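Local coordinates for Protease/Reverse transcriptase/ribonuclease H (Eastern chimpanzee simian foamy virus, PDB 7KSF), which combines aspartic protease, RNA- and DNA-directed DNA polymerase and ribonuclease H functions in one polyprotein, probably for maturation and genome copying of a foamy virus, at residues A[608-613]-A[639-644]; A[595-600]-A[737-742]; A[8-13]-A[30-35]; A[34-39]-A[56-61]; A[452-457]-A[516-521]. The protein carries 1 engineered substitution. All blocks are in the same frame, centred on the assembly; numbering follows the deposited sequence.

How the contacts relate
From the N terminus, contact 3 closes the first loop, bringing the turn after strand 6-9 against the segment that follows strand 26-29. Contact 4 begins where contact 3 ends, sharing Glu34 and Asp35, and ties that segment to strand 52-62; both belong to the protease. Contact 5 comes next in series, joining two parallel strands of the RNase H-like region, its centre about 60 Å from that of contact 3. Contact 2 then spans nearly the whole RNase H domain, from its first strand to its last helix, and contact 1 is nested inside that loop. Contacts 1 and 2, centres about 7 Å apart, share a sheet and a calcium ion.

Contact 1: A[608-613]-A[639-644]. With CA (calcium ion), chain B.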
# COMPACT_ATOMS: atom_id res chain seq x y z
N ASN A 608 -11.13 43.84 25.61
CA ASN A 608 -10.12 43.24 24.76
C ASN A 608 -10.59 43.26 23.31
O ASN A 608 -11.77 43.45 23.02
CB ASN A 608 -9.81 41.80 25.19
CG ASN A 608 -8.78 41.73 26.29
OD1 ASN A 608 -7.81 42.50 26.31
ND2 ASN A 608 -8.97 40.82 27.24
N ASN A 609 -9.63 43.07 22.41
CA ASN A 609 -9.88 42.98 20.98
C ASN A 609 -8.69 42.27 20.35
O ASN A 609 -7.56 42.48 20.78
CB ASN A 609 -10.09 44.37 20.35
CG ASN A 609 -10.36 44.30 18.86
OD1 ASN A 609 -9.84 45.11 18.09
ND2 ASN A 609 -11.17 43.33 18.45
N ALA A 610 -8.95 41.44 19.35
CA ALA A 610 -7.92 40.59 18.77
C ALA A 610 -7.92 40.69 17.25
O ALA A 610 -8.90 41.11 16.63
CB ALA A 610 -8.10 39.12 19.18
N GLY A 611 -6.80 40.30 16.66
CA GLY A 611 -6.63 40.29 15.22
C GLY A 611 -5.47 39.41 14.79
O GLY A 611 -4.34 39.60 15.24
N MET A 612 -5.75 38.45 13.92
CA MET A 612 -4.76 37.49 13.46
C MET A 612 -4.42 37.74 11.99
O MET A 612 -5.14 38.43 11.27
CB MET A 612 -5.26 36.05 13.65
CG MET A 612 -6.45 35.68 12.78
SD MET A 612 -7.15 34.08 13.22
CE MET A 612 -8.32 33.84 11.89
N GLY A 613 -3.30 37.16 11.56
CA GLY A 613 -2.85 37.34 10.20
C GLY A 613 -2.28 36.06 9.60
O GLY A 613 -1.55 35.33 10.28
N GLN A 639 -2.45 35.61 22.43
CA GLN A 639 -2.00 34.28 22.05
C GLN A 639 -3.13 33.49 21.40
O GLN A 639 -2.88 32.69 20.50
CB GLN A 639 -1.44 33.55 23.27
CG GLN A 639 -0.72 34.46 24.27
CD GLN A 639 0.64 34.97 23.78
OE1 GLN A 639 0.81 35.33 22.62
NE2 GLN A 639 1.61 35.01 24.69
N MET A 640 -4.37 33.72 21.83
CA MET A 640 -5.51 33.14 21.13
C MET A 640 -5.56 33.62 19.69
O MET A 640 -5.82 32.84 18.77
CB MET A 640 -6.82 33.48 21.86
CG MET A 640 -7.91 32.43 21.76
SD MET A 640 -8.50 32.11 20.08
CE MET A 640 -8.98 33.76 19.57
N ALA A 641 -5.30 34.92 19.48
CA ALA A 641 -5.15 35.42 18.12
C ALA A 641 -4.00 34.72 17.40
O ALA A 641 -4.06 34.50 16.19
CB ALA A 641 -4.94 36.94 18.14
N GLU A 642 -2.94 34.38 18.13
CA GLU A 642 -1.88 33.56 17.56
C GLU A 642 -2.22 32.08 17.59
O GLU A 642 -1.59 31.29 16.87
CB GLU A 642 -0.56 33.82 18.29
CG GLU A 642 -0.07 35.25 18.14
CD GLU A 642 1.21 35.52 18.88
OE1 GLU A 642 1.42 34.93 19.95
OE2 GLU A 642 2.03 36.34 18.39
N ILE A 643 -3.21 31.68 18.40
CA ILE A 643 -3.69 30.30 18.37
C ILE A 643 -4.65 30.10 17.21
O ILE A 643 -4.50 29.16 16.42
CB ILE A 643 -4.36 29.94 19.71
CG1 ILE A 643 -3.31 29.61 20.78
CG2 ILE A 643 -5.32 28.77 19.55
CD1 ILE A 643 -3.90 29.24 22.12
N ALA A 644 -5.66 30.96 17.09
CA ALA A 644 -6.61 30.83 15.99
C ALA A 644 -5.97 31.13 14.64
O ALA A 644 -6.55 30.76 13.60
CB ALA A 644 -7.81 31.75 16.21
CA CA B . 0.90 37.94 17.90
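Met612 reaches over Ala644, its SD lying 3.8 Å from the CB of that alanine. CG sits between the backbone N and the carbonyl carbon (chi1 67°), and the extended chain beyond it carries SD to Ala644. One helical turn earlier, Ala641 comes down on the strand: its CB is 4.0 Å from CB of Ala610, a methyl-to-methyl contact. The CB of Met612 meets the carbonyl O of Ala641. With two alanines on the helix and Ala610 and Gly611 on the strand, the backbones come close, CA of Met612 and CA of Ala641 being 5.1 Å apart. All the residues that touch are buried.

Glu642 turns away from this apolar seam; its extended chain carries OE2 to the calcium ion, which Gly596 O also binds. The helix thus packs on the strand through Ala641 and Ala644, while Glu642 serves the metal.

The axes of strand 610-613 and helix 639-644 run at 35°. This is the helix-on-sheet packing of the RNase H fold, its mixed sheet ordered 3-2-1-4-5. Strand 610-618 lies between strands 590-597 and 624-634, and Leu633 of the latter touches Ala610, Met612 and Ala641, completing the floor under helix 638-654.

Contact 2: A[595-600]-A[737-742]. With CA (calcium ion), chain B.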
# COMPACT_ATOMS: atom_id res chain seq x y z
N ASP A 595 0.33 35.01 12.81
CA ASP A 595 0.58 35.95 13.90
C ASP A 595 -0.77 36.37 14.47
O ASP A 595 -1.83 36.06 13.91
CB ASP A 595 1.37 37.17 13.42
CG ASP A 595 1.90 38.01 14.56
OD1 ASP A 595 1.15 38.89 15.04
OD2 ASP A 595 3.05 37.79 14.99
N GLY A 596 -0.72 37.08 15.60
CA GLY A 596 -1.92 37.58 16.25
C GLY A 596 -1.63 38.62 17.30
O GLY A 596 -0.70 38.47 18.11
N SER A 597 -2.42 39.69 17.31
CA SER A 597 -2.22 40.80 18.22
C SER A 597 -3.50 41.05 19.00
O SER A 597 -4.57 40.55 18.66
CB SER A 597 -1.79 42.06 17.46
OG SER A 597 -0.69 41.79 16.61
N ALA A 598 -3.36 41.85 20.07
CA ALA A 598 -4.52 42.18 20.91
C ALA A 598 -4.17 43.44 21.70
O ALA A 598 -3.53 43.37 22.75
CB ALA A 598 -4.90 41.04 21.82
N ILE A 599 -4.61 44.59 21.18
CA ILE A 599 -4.47 45.86 21.88
C ILE A 599 -5.61 45.98 22.87
O ILE A 599 -6.46 45.09 22.97
CB ILE A 599 -4.45 47.05 20.90
CG1 ILE A 599 -5.71 47.03 20.02
CG2 ILE A 599 -3.20 47.04 20.05
CD1 ILE A 599 -5.76 48.13 18.98
N LYS A 600 -5.64 47.08 23.62
CA LYS A 600 -6.70 47.31 24.59
C LYS A 600 -7.96 47.77 23.86
O LYS A 600 -7.89 48.64 22.98
CB LYS A 600 -6.27 48.35 25.62
CG LYS A 600 -5.01 47.96 26.37
CD LYS A 600 -4.62 49.00 27.40
CE LYS A 600 -3.38 48.56 28.17
NZ LYS A 600 -2.98 49.56 29.21
N LYS A 737 2.28 42.06 10.34
CA LYS A 737 1.62 43.28 9.88
C LYS A 737 0.12 43.04 9.68
O LYS A 737 -0.70 43.86 10.10
CB LYS A 737 2.26 43.76 8.58
CG LYS A 737 1.58 44.98 7.97
CD LYS A 737 2.26 45.40 6.67
CE LYS A 737 1.60 46.64 6.09
NZ LYS A 737 2.26 47.08 4.83
N LEU A 738 -0.24 41.92 9.06
CA LEU A 738 -1.65 41.63 8.84
C LEU A 738 -2.38 41.38 10.15
O LEU A 738 -3.51 41.84 10.34
CB LEU A 738 -1.80 40.43 7.91
CG LEU A 738 -1.26 40.62 6.49
CD1 LEU A 738 -1.44 39.35 5.69
CD2 LEU A 738 -1.94 41.80 5.80
N ALA A 739 -1.75 40.64 11.08
CA ALA A 739 -2.38 40.41 12.37
C ALA A 739 -2.61 41.73 13.11
O ALA A 739 -3.64 41.91 13.76
CB ALA A 739 -1.52 39.47 13.21
N THR A 740 -1.66 42.65 13.00
CA THR A 740 -1.82 43.95 13.66
C THR A 740 -2.95 44.74 13.02
O THR A 740 -3.74 45.38 13.73
CB THR A 740 -0.50 44.73 13.60
OG1 THR A 740 0.56 43.92 14.13
CG2 THR A 740 -0.60 46.00 14.42
N GLN A 741 -3.07 44.70 11.69
CA GLN A 741 -4.14 45.43 11.01
C GLN A 741 -5.51 44.95 11.47
O GLN A 741 -6.40 45.77 11.73
CB GLN A 741 -4.00 45.27 9.50
CG GLN A 741 -2.79 45.97 8.91
CD GLN A 741 -2.77 45.91 7.40
OE1 GLN A 741 -3.63 45.30 6.78
NE2 GLN A 741 -1.77 46.55 6.81
N GLY A 742 -5.70 43.63 11.56
CA GLY A 742 -6.97 43.12 12.04
C GLY A 742 -7.23 43.45 13.50
O GLY A 742 -8.39 43.63 13.89
CA CA B . 0.90 37.94 17.90
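Ala739 presses its methyl group onto the strand, CB lying 3.3 Å from OD1 of Asp595 and 3.5 Å from the backbone N of Gly596. Small groups on both sides bring CA of Gly596 within 4.8 Å of CA of Ala739, and the segment axes approach to 6.5 Å. Beside this methyl contact is a polar one: Ser597 OG donates a weak hydrogen bond, 3.5 Å long, to OG1 of Thr740. That hydroxyl has a stronger partner in the carbonyl O of Asp736, one turn earlier on the same helix, so the link to the strand is secondary.

The carboxylate of Asp595 stands at the junction, with CG anti to the backbone N (chi1 -168°). Its OD1 is also 3.0 Å from the calcium ion, whose modelled ligands are the carbonyl O of Gly596 and Glu642 OE2. Asp736 and Asp665 bring further carboxylates close to Asp595, and Glu642 touches it.

In the next shell, strand 590-597 is held by backbone hydrogen bonds from Asp595 to Gly613 and from Ser597 to Gly611. The helix is fastened further out, where Leu738 O bonds to the hydroxyl of Ser630.

Helix 727-744 covers the side of the sheet opposite helix 638-654. The cluster of Asp595, Glu642, Asp665 and Asp736, beside a bound metal, resembles the four-carboxylate active site of the RNase H fold, where divalent ions probably assist cleavage of RNA.

Contact 3: A[8-13]-A[30-35]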
# COMPACT_ATOMS: atom_id res chain seq x y z
N ALA A 8 -19.01 -17.12 -30.52
CA ALA A 8 -19.06 -17.95 -31.72
C ALA A 8 -19.15 -19.41 -31.33
O ALA A 8 -18.56 -19.84 -30.33
CB ALA A 8 -17.84 -17.70 -32.61
N GLU A 9 -19.87 -20.18 -32.13
CA GLU A 9 -19.97 -21.63 -31.98
C GLU A 9 -19.47 -22.30 -33.26
O GLU A 9 -19.89 -21.93 -34.36
CB GLU A 9 -21.41 -22.06 -31.67
CG GLU A 9 -21.64 -23.55 -31.75
CD GLU A 9 -23.09 -23.93 -31.54
OE1 GLU A 9 -23.80 -23.18 -30.83
OE2 GLU A 9 -23.52 -24.95 -32.10
N ILE A 10 -18.59 -23.28 -33.11
CA ILE A 10 -17.99 -23.98 -34.25
C ILE A 10 -18.59 -25.38 -34.41
O ILE A 10 -19.22 -25.68 -35.43
CB ILE A 10 -16.45 -24.03 -34.15
CG1 ILE A 10 -15.87 -25.04 -35.14
CG2 ILE A 10 -16.01 -24.34 -32.73
CD1 ILE A 10 -14.35 -25.05 -35.20
N LYS A 11 -18.40 -26.25 -33.41
CA LYS A 11 -18.97 -27.60 -33.41
C LYS A 11 -19.73 -27.81 -32.10
O LYS A 11 -19.34 -28.62 -31.25
CB LYS A 11 -17.88 -28.66 -33.60
CG LYS A 11 -17.27 -28.72 -34.99
CD LYS A 11 -16.33 -29.90 -35.12
CE LYS A 11 -15.77 -30.01 -36.53
NZ LYS A 11 -14.89 -31.19 -36.68
N GLY A 12 -20.84 -27.08 -31.95
CA GLY A 12 -21.65 -27.20 -30.75
C GLY A 12 -21.10 -26.44 -29.57
O GLY A 12 -21.84 -25.73 -28.87
N THR A 13 -19.80 -26.58 -29.32
CA THR A 13 -19.16 -25.92 -28.19
C THR A 13 -18.96 -24.44 -28.49
O THR A 13 -18.38 -24.08 -29.52
CB THR A 13 -17.82 -26.59 -27.87
OG1 THR A 13 -17.02 -26.63 -29.06
CG2 THR A 13 -18.04 -28.01 -27.36
N GLU A 30 -6.68 -26.37 -32.52
CA GLU A 30 -6.23 -27.58 -33.20
C GLU A 30 -7.19 -28.75 -33.00
O GLU A 30 -7.31 -29.60 -33.89
CB GLU A 30 -4.83 -27.96 -32.70
CG GLU A 30 -3.73 -26.97 -33.09
CD GLU A 30 -2.38 -27.35 -32.51
OE1 GLU A 30 -2.33 -28.26 -31.66
OE2 GLU A 30 -1.37 -26.73 -32.91
N SER A 31 -7.87 -28.82 -31.85
CA SER A 31 -8.64 -30.01 -31.51
C SER A 31 -9.87 -30.21 -32.39
O SER A 31 -10.47 -31.29 -32.34
CB SER A 31 -9.08 -29.94 -30.04
OG SER A 31 -10.09 -28.97 -29.87
N PHE A 32 -10.26 -29.22 -33.18
CA PHE A 32 -11.41 -29.34 -34.07
C PHE A 32 -11.04 -29.76 -35.48
O PHE A 32 -11.93 -30.16 -36.24
CB PHE A 32 -12.19 -28.02 -34.12
CG PHE A 32 -12.82 -27.64 -32.82
CD1 PHE A 32 -14.00 -28.24 -32.41
CD2 PHE A 32 -12.25 -26.67 -32.02
CE1 PHE A 32 -14.59 -27.88 -31.21
CE2 PHE A 32 -12.83 -26.31 -30.83
CZ PHE A 32 -14.00 -26.91 -30.42
N LEU A 33 -9.77 -29.67 -35.86
CA LEU A 33 -9.35 -29.92 -37.23
C LEU A 33 -8.73 -31.31 -37.42
O LEU A 33 -8.13 -31.57 -38.47
CB LEU A 33 -8.36 -28.84 -37.68
CG LEU A 33 -8.85 -27.41 -37.46
CD1 LEU A 33 -7.85 -26.43 -38.02
CD2 LEU A 33 -10.22 -27.20 -38.09
N GLU A 34 -8.87 -32.19 -36.44
CA GLU A 34 -8.34 -33.55 -36.58
C GLU A 34 -9.22 -34.38 -37.51
O GLU A 34 -8.73 -35.00 -38.45
CB GLU A 34 -8.21 -34.20 -35.21
CG GLU A 34 -7.26 -33.48 -34.28
CD GLU A 34 -7.35 -33.97 -32.85
OE1 GLU A 34 -8.26 -34.78 -32.55
OE2 GLU A 34 -6.52 -33.54 -32.02
N ASP A 35 -10.53 -34.40 -37.24
CA ASP A 35 -11.45 -35.18 -38.07
C ASP A 35 -11.53 -34.65 -39.49
O ASP A 35 -11.76 -35.43 -40.43
CB ASP A 35 -12.84 -35.18 -37.43
CG ASP A 35 -12.82 -35.57 -35.97
OD1 ASP A 35 -11.94 -36.37 -35.58
OD2 ASP A 35 -13.68 -35.08 -35.21
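Phe32 meets three side chains of the turn after strand 6-9, in a domain assigned to the spumavirus aspartic proteases, relatives of the retropepsins. The turn joins strands 6-9 and 14-19 into an antiparallel hairpin, and Gly12 takes a positive phi there.

Ile10 covers one face of the ring. Its CG2 lies 4.1 Å from the ring centroid and 13° off the normal, a CH-pi contact. Its other branch starts with CG1 anti to the backbone N (chi1 166°), and CD1 at the end of that branch reaches the root of the ring, 3.8 Å from CG of Phe32. Ser31 OG, from Phe32's own segment, stands over the opposite face.

The other two partners come to the edge. Lys11 runs past Phe32 in the opposite direction, with its CD 3.9 Å from CD1 of the ring, and Thr13 sets OG1 near the ring plane, 3.3 Å from CZ. The phenyl group is therefore bordered by an aliphatic chain along one part of its rim and by a hydroxyl at its far end.

Ile10 also touches Ile28 and Phe60, continuing the apolar contact from the ring to strands 26-29 and 52-62. The charged end of Lys11 has Glu36 as its main partner, through a salt bridge. Asp35 OD2, 4.3 Å from Lys11 NZ, adds a more distant opposite charge. The same NZ donates to the carbonyl O of Phe32 at 3.2 Å, lying in the carbonyl plane with a C=O...N angle of 150°.

Contact 4: A[34-39]-A[56-61]; sequences EDEQPI and YYVTFK
Glu36 sends its carboxylate past Val58, OE2 going to the salt bridge with Lys11 NZ in the neighbouring turn. The stem of the side chain does the touching here: CG lies 3.8 Å from CG1 of Val58, and CB is 3.7 Å from CD2 of Tyr56. A bend at chi2 (-57°) swings CD back from the extended course.

The ring of Tyr56 is the largest surface involved. Two successive carbonyls approach its rim near the ring plane, Gln37 O at 3.2 Å from CD2 and Glu36 O at 3.2 Å from CE2. Pro38 adds an apolar touch, its CB 4.1 Å from CE2 of Tyr56. Further along, the tip of Ile39 rests on the strand itself, with CD1 3.5 Å from CB of Tyr57.

Ile39 also pairs through its backbone with Val55, where the chain enters strand 40-43. This strand and 52-62 form an antiparallel pair whose connection is partly unmodelled, consistent with the mobile flap of retropepsin-like proteases.

Across the two segments the contact rests mainly on van der Waals packing. The carbonyl oxygens lie at the edge of the Tyr56 ring, which probably favours them slightly, so the loop is held to the strand by shape more than by directed bonds.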
# COMPACT_ATOMS: atom_id res chain seq x y z
N GLU A 34 -8.87 -32.19 -36.44
CA GLU A 34 -8.34 -33.55 -36.58
C GLU A 34 -9.22 -34.38 -37.51
O GLU A 34 -8.73 -35.00 -38.45
CB GLU A 34 -8.21 -34.20 -35.21
CG GLU A 34 -7.26 -33.48 -34.28
CD GLU A 34 -7.35 -33.97 -32.85
OE1 GLU A 34 -8.26 -34.78 -32.55
OE2 GLU A 34 -6.52 -33.54 -32.02
N ASP A 35 -10.53 -34.40 -37.24
CA ASP A 35 -11.45 -35.18 -38.07
C ASP A 35 -11.53 -34.65 -39.49
O ASP A 35 -11.76 -35.43 -40.43
CB ASP A 35 -12.84 -35.18 -37.43
CG ASP A 35 -12.82 -35.57 -35.97
OD1 ASP A 35 -11.94 -36.37 -35.58
OD2 ASP A 35 -13.68 -35.08 -35.21
N GLU A 36 -11.36 -33.34 -39.68
CA GLU A 36 -11.54 -32.74 -40.99
C GLU A 36 -10.40 -33.11 -41.93
O GLU A 36 -9.25 -33.28 -41.52
CB GLU A 36 -11.65 -31.22 -40.87
CG GLU A 36 -12.76 -30.74 -39.95
CD GLU A 36 -14.13 -31.27 -40.35
OE1 GLU A 36 -14.39 -31.41 -41.57
OE2 GLU A 36 -14.95 -31.54 -39.45
N GLN A 37 -10.74 -33.25 -43.21
CA GLN A 37 -9.78 -33.64 -44.24
C GLN A 37 -9.06 -32.41 -44.78
O GLN A 37 -9.68 -31.34 -44.92
CB GLN A 37 -10.48 -34.37 -45.38
CG GLN A 37 -10.93 -35.79 -45.04
CD GLN A 37 -12.12 -35.84 -44.09
OE1 GLN A 37 -12.71 -34.80 -43.77
NE2 GLN A 37 -12.49 -37.04 -43.65
N PRO A 38 -7.77 -32.52 -45.09
CA PRO A 38 -7.01 -31.35 -45.55
C PRO A 38 -7.12 -31.13 -47.05
O PRO A 38 -7.00 -32.07 -47.84
CB PRO A 38 -5.58 -31.69 -45.13
CG PRO A 38 -5.54 -33.20 -44.99
CD PRO A 38 -6.94 -33.74 -45.09
N ILE A 39 -7.35 -29.88 -47.44
CA ILE A 39 -7.42 -29.54 -48.86
C ILE A 39 -6.03 -29.59 -49.48
O ILE A 39 -5.81 -30.27 -50.50
CB ILE A 39 -8.07 -28.16 -49.05
CG1 ILE A 39 -9.50 -28.17 -48.50
CG2 ILE A 39 -8.06 -27.76 -50.52
CD1 ILE A 39 -10.17 -26.82 -48.55
N TYR A 56 -7.78 -26.59 -44.31
CA TYR A 56 -9.12 -27.16 -44.37
C TYR A 56 -10.14 -26.13 -44.85
O TYR A 56 -9.77 -25.04 -45.31
CB TYR A 56 -9.54 -27.70 -43.00
CG TYR A 56 -8.48 -28.50 -42.27
CD1 TYR A 56 -7.50 -27.86 -41.52
CD2 TYR A 56 -8.48 -29.88 -42.32
CE1 TYR A 56 -6.54 -28.59 -40.84
CE2 TYR A 56 -7.52 -30.62 -41.64
CZ TYR A 56 -6.55 -29.96 -40.91
OH TYR A 56 -5.60 -30.69 -40.24
N TYR A 57 -11.43 -26.46 -44.73
CA TYR A 57 -12.51 -25.54 -45.05
C TYR A 57 -13.73 -25.97 -44.25
O TYR A 57 -14.37 -26.97 -44.58
CB TYR A 57 -12.80 -25.54 -46.55
CG TYR A 57 -13.67 -24.39 -47.02
CD1 TYR A 57 -13.12 -23.15 -47.31
CD2 TYR A 57 -15.04 -24.57 -47.20
CE1 TYR A 57 -13.92 -22.10 -47.75
CE2 TYR A 57 -15.84 -23.53 -47.65
CZ TYR A 57 -15.28 -22.30 -47.92
OH TYR A 57 -16.07 -21.26 -48.35
N VAL A 58 -14.03 -25.23 -43.18
CA VAL A 58 -15.06 -25.62 -42.22
C VAL A 58 -16.08 -24.49 -42.11
O VAL A 58 -15.85 -23.36 -42.52
CB VAL A 58 -14.47 -25.95 -40.83
CG1 VAL A 58 -13.55 -27.17 -40.91
CG2 VAL A 58 -13.73 -24.75 -40.25
N THR A 59 -17.23 -24.83 -41.52
CA THR A 59 -18.32 -23.89 -41.30
C THR A 59 -18.54 -23.72 -39.80
O THR A 59 -18.46 -24.69 -39.04
CB THR A 59 -19.60 -24.38 -41.97
OG1 THR A 59 -19.34 -24.68 -43.35
CG2 THR A 59 -20.68 -23.31 -41.89
N PHE A 60 -18.83 -22.49 -39.39
CA PHE A 60 -19.03 -22.17 -37.99
C PHE A 60 -19.91 -20.94 -37.89
O PHE A 60 -20.03 -20.15 -38.83
CB PHE A 60 -17.69 -21.93 -37.28
CG PHE A 60 -16.82 -20.91 -37.95
CD1 PHE A 60 -16.91 -19.57 -37.60
CD2 PHE A 60 -15.91 -21.29 -38.93
CE1 PHE A 60 -16.11 -18.63 -38.22
CE2 PHE A 60 -15.11 -20.35 -39.55
CZ PHE A 60 -15.21 -19.02 -39.19
N LYS A 61 -20.53 -20.78 -36.72
CA LYS A 61 -21.41 -19.65 -36.45
C LYS A 61 -20.64 -18.51 -35.80
O LYS A 61 -19.81 -18.74 -34.92
CB LYS A 61 -22.58 -20.07 -35.55
CG LYS A 61 -23.48 -21.13 -36.14
CD LYS A 61 -24.60 -21.49 -35.17
CE LYS A 61 -25.49 -22.59 -35.72
NZ LYS A 61 -26.56 -22.97 -34.76

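Contact 5: A[452-457]-A[516-521]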
# COMPACT_ATOMS: atom_id res chain seq x y z
N GLN A 452 26.42 -17.63 17.80
CA GLN A 452 25.07 -17.89 18.28
C GLN A 452 24.03 -17.52 17.22
O GLN A 452 24.22 -16.59 16.43
CB GLN A 452 24.79 -17.11 19.57
CG GLN A 452 25.67 -17.51 20.74
CD GLN A 452 25.15 -16.97 22.06
OE1 GLN A 452 24.04 -16.45 22.14
NE2 GLN A 452 25.96 -17.10 23.10
N ARG A 453 22.93 -18.27 17.21
CA ARG A 453 21.85 -18.01 16.27
C ARG A 453 21.10 -16.74 16.67
O ARG A 453 21.16 -16.27 17.80
CB ARG A 453 20.90 -19.20 16.22
CG ARG A 453 21.57 -20.50 15.80
CD ARG A 453 20.59 -21.66 15.80
NE ARG A 453 20.05 -21.92 17.13
CZ ARG A 453 19.14 -22.85 17.39
NH1 ARG A 453 18.67 -23.61 16.42
NH2 ARG A 453 18.70 -23.03 18.63
N LEU A 454 20.37 -16.19 15.70
CA LEU A 454 19.67 -14.93 15.88
C LEU A 454 18.27 -15.20 16.44
O LEU A 454 17.45 -15.85 15.78
CB LEU A 454 19.59 -14.16 14.56
CG LEU A 454 19.70 -12.63 14.59
CD1 LEU A 454 19.72 -12.08 13.18
CD2 LEU A 454 18.57 -12.00 15.40
N VAL A 455 18.00 -14.70 17.64
CA VAL A 455 16.71 -14.85 18.30
C VAL A 455 15.94 -13.55 18.19
O VAL A 455 16.47 -12.48 18.50
CB VAL A 455 16.88 -15.26 19.77
CG1 VAL A 455 15.57 -15.09 20.53
CG2 VAL A 455 17.36 -16.70 19.86
N ILE A 456 14.69 -13.63 17.74
CA ILE A 456 13.83 -12.47 17.56
C ILE A 456 12.53 -12.70 18.31
O ILE A 456 11.80 -13.65 18.01
CB ILE A 456 13.55 -12.20 16.07
CG1 ILE A 456 14.86 -12.14 15.28
CG2 ILE A 456 12.79 -10.90 15.91
CD1 ILE A 456 14.65 -12.00 13.79
N LYS A 457 12.24 -11.83 19.26
CA LYS A 457 10.97 -11.86 19.99
C LYS A 457 10.07 -10.76 19.46
O LYS A 457 10.46 -9.59 19.42
CB LYS A 457 11.20 -11.70 21.49
CG LYS A 457 11.98 -12.85 22.12
CD LYS A 457 12.05 -12.70 23.64
CE LYS A 457 12.66 -13.93 24.29
NZ LYS A 457 12.63 -13.82 25.78
N GLN A 516 23.60 -17.44 9.68
CA GLN A 516 23.13 -18.15 10.86
C GLN A 516 21.62 -18.34 10.81
O GLN A 516 20.90 -17.47 10.32
CB GLN A 516 23.52 -17.41 12.14
CG GLN A 516 24.98 -17.55 12.51
CD GLN A 516 25.34 -18.97 12.92
OE1 GLN A 516 24.50 -19.70 13.45
NE2 GLN A 516 26.58 -19.37 12.67
N GLU A 517 21.19 -19.53 11.24
CA GLU A 517 19.77 -19.79 11.32
C GLU A 517 19.11 -18.83 12.29
O GLU A 517 19.72 -18.37 13.26
CB GLU A 517 19.50 -21.23 11.76
CG GLU A 517 20.13 -22.29 10.86
CD GLU A 517 19.88 -23.70 11.36
OE1 GLU A 517 19.17 -23.86 12.38
OE2 GLU A 517 20.41 -24.65 10.74
N ILE A 518 17.84 -18.51 12.02
CA ILE A 518 17.08 -17.54 12.79
C ILE A 518 15.90 -18.25 13.44
O ILE A 518 15.13 -18.94 12.76
CB ILE A 518 16.59 -16.37 11.91
CG1 ILE A 518 17.78 -15.65 11.28
CG2 ILE A 518 15.74 -15.41 12.71
CD1 ILE A 518 17.38 -14.51 10.38
N LEU A 519 15.76 -18.08 14.75
CA LEU A 519 14.63 -18.60 15.50
C LEU A 519 13.80 -17.43 16.01
O LEU A 519 14.34 -16.51 16.62
CB LEU A 519 15.09 -19.48 16.67
CG LEU A 519 15.50 -20.93 16.36
CD1 LEU A 519 16.81 -21.00 15.58
CD2 LEU A 519 15.59 -21.71 17.65
N VAL A 520 12.50 -17.48 15.76
CA VAL A 520 11.59 -16.40 16.10
C VAL A 520 10.61 -16.91 17.15
O VAL A 520 9.99 -17.96 16.97
CB VAL A 520 10.84 -15.86 14.87
CG1 VAL A 520 9.92 -14.72 15.26
CG2 VAL A 520 11.84 -15.41 13.81
N TYR A 521 10.50 -16.17 18.25
CA TYR A 521 9.53 -16.46 19.29
C TYR A 521 8.37 -15.48 19.18
O TYR A 521 8.57 -14.29 18.92
CB TYR A 521 10.17 -16.40 20.67
CG TYR A 521 11.21 -17.48 20.90
CD1 TYR A 521 12.51 -17.32 20.43
CD2 TYR A 521 10.89 -18.65 21.57
CE1 TYR A 521 13.45 -18.30 20.63
CE2 TYR A 521 11.83 -19.63 21.77
CZ TYR A 521 13.11 -19.46 21.30
OH TYR A 521 14.06 -20.44 21.50
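Ile456 and Ile518 lie on the closely packed face, where CD1 of the first meets CG2 of the second at 3.7 Å. Leu454 CB joins CG1 of Ile518 on this side, and Val520 lies beside Ile456. Leu512, Ala509 and Met510 of helix 494-513 cover Leu454, Ile456 and Ile518, so this face is buried.

The backbones hold the same register as a parallel ladder. Ile456 makes two bonds to the partner strand, through its N to Leu519 O at 3.1 Å and through its O from Tyr521 N at 2.8 Å. Leu519 N bonds to Leu454 O, whereas the bond from Leu454 N to Glu517 O at the entrance is weak.

The face carrying Val455, Leu519 and Tyr521 is more open toward its ends. Arg453 lays its guanidinium over Leu519, whose CD1 is 3.3 Å from NH1. The bend at chi3 (-63°) brings NE round toward that leucine. Glu517 OE1 lies near the guanidinium plane but beyond salt-bridge range; Arg453 pairs instead with Glu472. At the other end, CG1 of Val455 touches CD1 of Tyr521 at 3.8 Å, and partly exposed Lys457 makes a cation-pi contact with Tyr470.

Strands 454-460 and 518-522 are the central parallel pair of a five-stranded mixed sheet in the order 3-2-1-4-5, the RNase H-like fold of the reverse transcriptase connection domain.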